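Local atomic coordinates of GDNF family receptor alpha-3 (Homo sapiens, PDB entry 2GH0), a protein that serves as a receptor for artemin, a growth factor supporting peripheral neurons, whose binding leads to autophosphorylation and activation of the RET receptor. Residues L143-I146 / G147-M150; R112-L115 / V116-Q119; R102-C105 / F106-P109. All blocks are in the same frame, centred on the assembly; numbering follows the deposited sequence.

Interaction 1 of 3, residues L143-I146 / G147-M150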
loop_
_atom_site.group_PDB
_atom_site.type_symbol
_atom_site.label_atom_id
_atom_site.label_comp_id
_atom_site.label_asym_id
_atom_site.label_seq_id
_atom_site.Cartn_x
_atom_site.Cartn_y
_atom_site.Cartn_z
ATOM N N LEU C 143 -28.885 -5.914 38.232
ATOM C CA LEU C 143 -28.212 -5.684 36.953
ATOM C C LEU C 143 -28.361 -6.832 35.977
ATOM O O LEU C 143 -28.430 -6.618 34.767
ATOM C CB LEU C 143 -26.725 -5.256 37.111
ATOM C CG LEU C 143 -26.464 -4.021 38.031
ATOM C CD1 LEU C 143 -24.988 -3.795 37.972
ATOM C CD2 LEU C 143 -27.151 -2.839 37.508
ATOM N N GLY C 144 -28.497 -8.031 36.505
ATOM C CA GLY C 144 -28.835 -9.248 35.727
ATOM C C GLY C 144 -30.179 -9.240 34.994
ATOM O O GLY C 144 -30.439 -10.114 34.156
ATOM N N LEU C 145 -31.017 -8.227 35.231
ATOM C CA LEU C 145 -32.294 -8.120 34.474
ATOM C C LEU C 145 -32.146 -7.215 33.230
ATOM O O LEU C 145 -32.990 -7.260 32.338
ATOM C CB LEU C 145 -33.463 -7.646 35.400
ATOM C CG LEU C 145 -34.020 -8.760 36.306
ATOM C CD1 LEU C 145 -34.854 -8.109 37.392
ATOM C CD2 LEU C 145 -34.848 -9.725 35.517
ATOM N N ILE C 146 -31.012 -6.512 33.117
ATOM C CA ILE C 146 -30.808 -5.560 32.032
ATOM C C ILE C 146 -30.479 -6.284 30.740
ATOM O O ILE C 146 -29.564 -7.119 30.702
ATOM C CB ILE C 146 -29.770 -4.503 32.417
ATOM C CG1 ILE C 146 -30.300 -3.720 33.558
ATOM C CG2 ILE C 146 -29.621 -3.437 31.327
ATOM C CD1 ILE C 146 -29.338 -2.843 34.163
ATOM N N GLY C 147 -31.311 -6.061 29.710
ATOM C CA GLY C 147 -31.253 -6.884 28.490
ATOM C C GLY C 147 -32.343 -7.976 28.419
ATOM O O GLY C 147 -32.460 -8.677 27.387
ATOM N N THR C 148 -33.108 -8.168 29.489
ATOM C CA THR C 148 -34.252 -9.096 29.437
ATOM C C THR C 148 -35.526 -8.320 29.084
ATOM O O THR C 148 -35.503 -7.093 28.955
ATOM C CB THR C 148 -34.496 -9.800 30.781
ATOM O OG1 THR C 148 -34.947 -8.829 31.762
ATOM C CG2 THR C 148 -33.256 -10.570 31.280
ATOM N N ALA C 149 -36.651 -9.017 28.955
ATOM C CA ALA C 149 -37.928 -8.329 28.829
ATOM C C ALA C 149 -38.215 -7.459 30.059
ATOM O O ALA C 149 -38.942 -6.461 29.954
ATOM C CB ALA C 149 -39.099 -9.334 28.595
ATOM N N MET C 150 -37.653 -7.805 31.221
ATOM C CA MET C 150 -37.905 -7.032 32.422
ATOM C C MET C 150 -36.789 -6.062 32.711
ATOM O O MET C 150 -36.357 -6.005 33.862
ATOM C CB MET C 150 -38.012 -7.942 33.653
ATOM C CG MET C 150 -39.078 -9.033 33.564
ATOM S SD MET C 150 -40.719 -8.430 33.746
ATOM C CE MET C 150 -41.053 -8.480 35.474
#

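Interaction 2 of 3, residues R112-L115 / V116-Q119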
loop_
_atom_site.group_PDB
_atom_site.type_symbol
_atom_site.label_atom_id
_atom_site.label_comp_id
_atom_site.label_asym_id
_atom_site.label_seq_id
_atom_site.Cartn_x
_atom_site.Cartn_y
_atom_site.Cartn_z
ATOM N N ARG C 112 -37.010 -15.722 33.017
ATOM C CA ARG C 112 -37.609 -16.250 34.259
ATOM C C ARG C 112 -36.561 -16.416 35.402
ATOM O O ARG C 112 -36.770 -15.980 36.557
ATOM C CB ARG C 112 -38.345 -17.588 34.005
ATOM C CG ARG C 112 -39.020 -18.051 35.331
ATOM C CD ARG C 112 -39.527 -19.453 35.256
ATOM N NE ARG C 112 -40.685 -19.571 34.389
ATOM C CZ ARG C 112 -41.964 -19.356 34.745
ATOM N NH1 ARG C 112 -42.313 -18.924 35.967
ATOM N NH2 ARG C 112 -42.906 -19.537 33.830
ATOM N N SER C 113 -35.432 -17.040 35.063
ATOM C CA SER C 113 -34.329 -17.245 36.004
ATOM C C SER C 113 -33.733 -15.933 36.584
ATOM O O SER C 113 -33.425 -15.855 37.785
ATOM C CB SER C 113 -33.265 -18.101 35.295
ATOM O OG SER C 113 -32.079 -18.268 36.058
ATOM N N ARG C 114 -33.565 -14.905 35.747
ATOM C CA ARG C 114 -33.061 -13.593 36.223
ATOM C C ARG C 114 -34.042 -12.948 37.151
ATOM O O ARG C 114 -33.640 -12.294 38.149
ATOM C CB ARG C 114 -32.731 -12.686 35.062
ATOM C CG ARG C 114 -31.645 -13.378 34.117
ATOM C CD ARG C 114 -30.267 -13.346 34.887
ATOM N NE ARG C 114 -29.212 -14.048 34.134
ATOM C CZ ARG C 114 -28.426 -13.438 33.248
ATOM N NH1 ARG C 114 -28.600 -12.155 33.042
ATOM N NH2 ARG C 114 -27.443 -14.079 32.588
ATOM N N LEU C 115 -35.331 -13.122 36.827
ATOM C CA LEU C 115 -36.405 -12.524 37.690
ATOM C C LEU C 115 -36.485 -13.275 39.013
ATOM O O LEU C 115 -36.608 -12.657 40.058
ATOM C CB LEU C 115 -37.776 -12.478 37.009
ATOM C CG LEU C 115 -38.871 -11.715 37.790
ATOM C CD1 LEU C 115 -38.568 -10.213 38.011
ATOM C CD2 LEU C 115 -40.228 -11.875 37.127
ATOM N N VAL C 116 -36.371 -14.593 38.970
ATOM C CA VAL C 116 -36.245 -15.342 40.220
ATOM C C VAL C 116 -35.065 -14.857 41.098
ATOM O O VAL C 116 -35.232 -14.663 42.306
ATOM C CB VAL C 116 -36.138 -16.808 39.984
ATOM C CG1 VAL C 116 -35.670 -17.502 41.234
ATOM C CG2 VAL C 116 -37.485 -17.341 39.524
ATOM N N ASP C 117 -33.884 -14.650 40.522
ATOM C CA ASP C 117 -32.821 -14.253 41.425
ATOM C C ASP C 117 -33.012 -12.851 41.976
ATOM O O ASP C 117 -32.598 -12.598 43.103
ATOM C CB ASP C 117 -31.392 -14.540 40.943
ATOM C CG ASP C 117 -31.157 -14.214 39.518
ATOM O OD1 ASP C 117 -31.229 -12.998 39.211
ATOM O OD2 ASP C 117 -30.727 -15.157 38.734
ATOM N N PHE C 118 -33.632 -11.949 41.223
ATOM C CA PHE C 118 -33.875 -10.588 41.730
ATOM C C PHE C 118 -34.867 -10.649 42.930
ATOM O O PHE C 118 -34.713 -9.978 43.984
ATOM C CB PHE C 118 -34.407 -9.725 40.568
ATOM C CG PHE C 118 -34.901 -8.358 40.999
ATOM C CD1 PHE C 118 -34.009 -7.419 41.516
ATOM C CD2 PHE C 118 -36.201 -8.034 40.908
ATOM C CE1 PHE C 118 -34.437 -6.191 41.922
ATOM C CE2 PHE C 118 -36.656 -6.773 41.352
ATOM C CZ PHE C 118 -35.773 -5.872 41.852
ATOM N N GLN C 119 -35.893 -11.477 42.786
ATOM C CA GLN C 119 -36.843 -11.707 43.900
ATOM C C GLN C 119 -36.226 -12.354 45.137
ATOM O O GLN C 119 -36.679 -12.088 46.227
ATOM C CB GLN C 119 -37.977 -12.616 43.411
ATOM C CG GLN C 119 -38.810 -11.865 42.422
ATOM C CD GLN C 119 -39.981 -12.695 41.842
ATOM O OE1 GLN C 119 -40.007 -13.956 41.880
ATOM N NE2 GLN C 119 -40.954 -11.970 41.281
#

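Interaction 3 of 3, residues R102-C105 / F106-P109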
loop_
_atom_site.group_PDB
_atom_site.type_symbol
_atom_site.label_atom_id
_atom_site.label_comp_id
_atom_site.label_asym_id
_atom_site.label_seq_id
_atom_site.Cartn_x
_atom_site.Cartn_y
_atom_site.Cartn_z
ATOM N N ARG C 102 -44.304 -9.374 32.512
ATOM C CA ARG C 102 -43.828 -10.559 33.242
ATOM C C ARG C 102 -44.175 -11.863 32.539
ATOM O O ARG C 102 -43.408 -12.811 32.572
ATOM C CB ARG C 102 -44.446 -10.624 34.639
ATOM C CG ARG C 102 -43.663 -11.575 35.573
ATOM C CD ARG C 102 -44.204 -11.595 37.027
ATOM N NE ARG C 102 -45.652 -11.878 37.026
ATOM C CZ ARG C 102 -46.430 -11.788 38.105
ATOM N NH1 ARG C 102 -45.882 -11.501 39.265
ATOM N NH2 ARG C 102 -47.740 -12.039 38.031
ATOM N N ARG C 103 -45.337 -11.904 31.908
ATOM C CA ARG C 103 -45.764 -13.103 31.169
ATOM C C ARG C 103 -44.850 -13.370 29.962
ATOM O O ARG C 103 -44.656 -14.622 29.526
ATOM C CB ARG C 103 -47.166 -12.929 30.670
ATOM C CG ARG C 103 -47.719 -14.308 30.070
ATOM C CD ARG C 103 -49.188 -14.199 29.963
ATOM N NE ARG C 103 -49.630 -14.374 28.572
ATOM C CZ ARG C 103 -49.507 -13.420 27.639
ATOM N NH1 ARG C 103 -48.933 -12.208 27.938
ATOM N NH2 ARG C 103 -49.963 -13.705 26.404
ATOM N N LEU C 104 -44.343 -12.207 29.419
ATOM C CA LEU C 104 -43.441 -12.306 28.258
ATOM C C LEU C 104 -42.119 -12.776 28.834
ATOM O O LEU C 104 -41.477 -13.658 28.260
ATOM C CB LEU C 104 -43.302 -10.970 27.499
ATOM C CG LEU C 104 -42.225 -10.874 26.370
ATOM C CD1 LEU C 104 -42.465 -11.851 25.208
ATOM C CD2 LEU C 104 -42.055 -9.442 25.847
ATOM N N CYS C 105 -41.686 -12.169 29.947
ATOM C CA CYS C 105 -40.587 -12.727 30.706
ATOM C C CYS C 105 -40.698 -14.259 30.982
ATOM O O CYS C 105 -39.763 -15.031 30.697
ATOM C CB CYS C 105 -40.370 -11.920 32.005
ATOM S SG CYS C 105 -38.979 -12.512 32.898
ATOM N N PHE C 106 -41.833 -14.711 31.508
ATOM C CA PHE C 106 -41.968 -16.093 31.907
ATOM C C PHE C 106 -41.778 -17.043 30.732
ATOM O O PHE C 106 -41.435 -18.219 30.924
ATOM C CB PHE C 106 -43.328 -16.337 32.580
ATOM C CG PHE C 106 -43.435 -15.803 33.992
ATOM C CD1 PHE C 106 -44.687 -15.532 34.536
ATOM C CD2 PHE C 106 -42.307 -15.594 34.774
ATOM C CE1 PHE C 106 -44.844 -15.065 35.870
ATOM C CE2 PHE C 106 -42.425 -15.106 36.097
ATOM C CZ PHE C 106 -43.719 -14.863 36.641
ATOM N N SER C 107 -42.052 -16.569 29.508
ATOM C CA SER C 107 -42.016 -17.432 28.292
ATOM C C SER C 107 -40.594 -17.856 27.860
ATOM O O SER C 107 -40.413 -18.831 27.076
ATOM C CB SER C 107 -42.694 -16.717 27.112
ATOM O OG SER C 107 -41.870 -15.661 26.619
ATOM N N ASP C 108 -39.596 -17.124 28.360
ATOM C CA ASP C 108 -38.158 -17.365 28.056
ATOM C C ASP C 108 -37.448 -17.849 29.309
ATOM O O ASP C 108 -37.402 -17.098 30.296
ATOM C CB ASP C 108 -37.456 -16.052 27.638
ATOM C CG ASP C 108 -35.919 -16.210 27.533
ATOM O OD1 ASP C 108 -35.430 -17.083 26.796
ATOM O OD2 ASP C 108 -35.197 -15.449 28.202
ATOM N N PRO C 109 -36.884 -19.071 29.270
ATOM C CA PRO C 109 -36.181 -19.571 30.458
ATOM C C PRO C 109 -35.122 -18.648 31.120
ATOM O O PRO C 109 -35.072 -18.594 32.366
ATOM C CB PRO C 109 -35.516 -20.842 29.941
ATOM C CG PRO C 109 -36.500 -21.345 28.843
ATOM C CD PRO C 109 -36.891 -20.066 28.170
#

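Interaction 1 of 3, residues L143-I146 / G147-M150
Leu145 and Thr148 meet at the carbonyl O of Leu145, which closes a type II beta turn from Leu145 to Thr148. The turn lies in the loop between helix 135-143 and strand 152-154, within the second GDNF/GAS1 domain of this receptor fragment. Two donors of one residue grip that oxygen. Thr148 N reaches Leu145 O at 3.0 Å, but it sits above the carbonyl plane, 39° out of it. Thr148 OG1 takes the other approach. It lies in the carbonyl plane, on a lone pair, with OG1 2.6 Å from Leu145 O. The hydroxyl is brought there by its first torsion, which sets OG1 between the backbone N and the carbonyl carbon (chi1 68°). Leu145 and Met150 run side by side, pointing the same way. Their apolar contact is light, with Leu145 CD2 4.1 Å from Met150 CB.

A preceding type I turn, Leu143 to Ile146, brings the chain off the helix and is held by Ile146 N to Leu143 O at 3.1 Å. Gly147 then adopts a positive phi of 101°, a conformation that suits glycine, which has no side chain to meet the preceding carbonyl oxygen. Around the loop, Leu145 rests on Phe118 of helix 109-121, and Ile146 on Phe54 of helix 43-56. Thr151 OG1 bonds to both Gly147 N and Thr148 O. Thr148 OG1 also works as an acceptor. It forms an ST turn by taking the N-H of Met150, with N 2.9 Å from OG1.

Interaction 2 of 3, residues R112-L115 / V116-Q119
Helix 109-121 carries this contact, an i to i+4 stretch of alpha-helix in which the ends of Asp117 and Gln119 come back toward the preceding turn, while the Phe118 ring leads away from it. Four backbone bonds hold it. They run from the N atoms of Val116, Asp117, Phe118 and Gln119 to the O atoms of Arg112, Ser113, Arg114 and Leu115. The bond from Val116 N to Arg112 O is the shortest, at 2.8 Å.

With chi1 at -173° the Leu115 side chain carries CD1 obliquely to the Phe118 ring, 4.3 Å from Phe118 CD2. Gln119 crosses Leu115 at a slant from the next turn. Its chain is extended beyond CG, and the amide NE2 stands 4.1 Å from Leu115 CG. Val116 CG2 packs against the backbone instead, 3.3 Å from Arg112 O.

The Asp117 chi1 of 43° folds the carboxylate back over the helix backbone. OD1 lies 2.7 Å from Arg114 O, and OD2 lies 2.9 Å from Ser113 O. These are pairs of acceptors, not hydrogen bonds, and two acceptors this close make the modelled position doubtful. The charged atoms of Arg114 and Asp117 are not in contact: Arg114 NE is 5.0 Å from Asp117 OD2. Arg114 NH1 is instead hydrogen-bonded to Gly144 O in the loop after helix 135-143.

The buried side of the helix is covered from several directions. Leu115 meets Arg102 and Phe106 of helix 98-106. Phe118 touches Tyr142 of helix 135-143, stacks on Phe185 and meets the ring of Phe184 at about 90°, both on helix 175-186.

Interaction 3 of 3, residues R102-C105 / F106-P109
Arg102 and Phe106 lie side by side along one turn and point the same way. The aliphatic part of Arg102 passes over the face of the ring in a CH-pi contact, with CG 3.8 Å from the ring centroid and 24° off its normal. CD comes closer at the ring's end, 3.3 Å from Phe106 CZ. A bend at chi3 (53°) then turns the guanidinium nearly parallel to the ring, their planes 15° apart, with Phe106 CE1 placed obliquely to it. Its NH2 forms a salt bridge with Glu177. Arg102 O also lies over one ring face, 3.3 Å above its plane and offset toward the rim, and accepts from Phe106 N.

This is where helix 98-106 gives way to helix 109-121. Ser107 turns its hydroxyl back on the first helix: OG gives a 2.6 Å bond to Leu104 O, slightly tilted from the carbonyl plane. Ser107 N binds the same oxygen from above that plane, at 3.2 Å. Asp108 N reaches Cys105 O at 3.1 Å. Asp108 is the N-cap of the following helix, its OD2 accepting from Cys111 N, while Cys105 SG is joined to Cys111 SG by a disulfide.

The three contacts lie in one GDNF/GAS1 domain and form a compact cluster, with centres 10 to 12 Å apart. Interaction 3 leads straight into interaction 2, since helix 98-106 and helix 109-121 follow one another. Leu115 CD2 is 3.8 Å from Arg102 CG, joining the two helices. The 143-150 loop of interaction 1 packs against both. Gly144 O and Arg114 NH1, 3.0 Å apart, probably form a hydrogen bond, and Leu145 CD1 lies 3.6 Å from Phe118 CB. Toward helix 98-106, Met150 CG is 3.5 Å from Cys105 CB. No other protein chain of the assembly touches any of the three contacts.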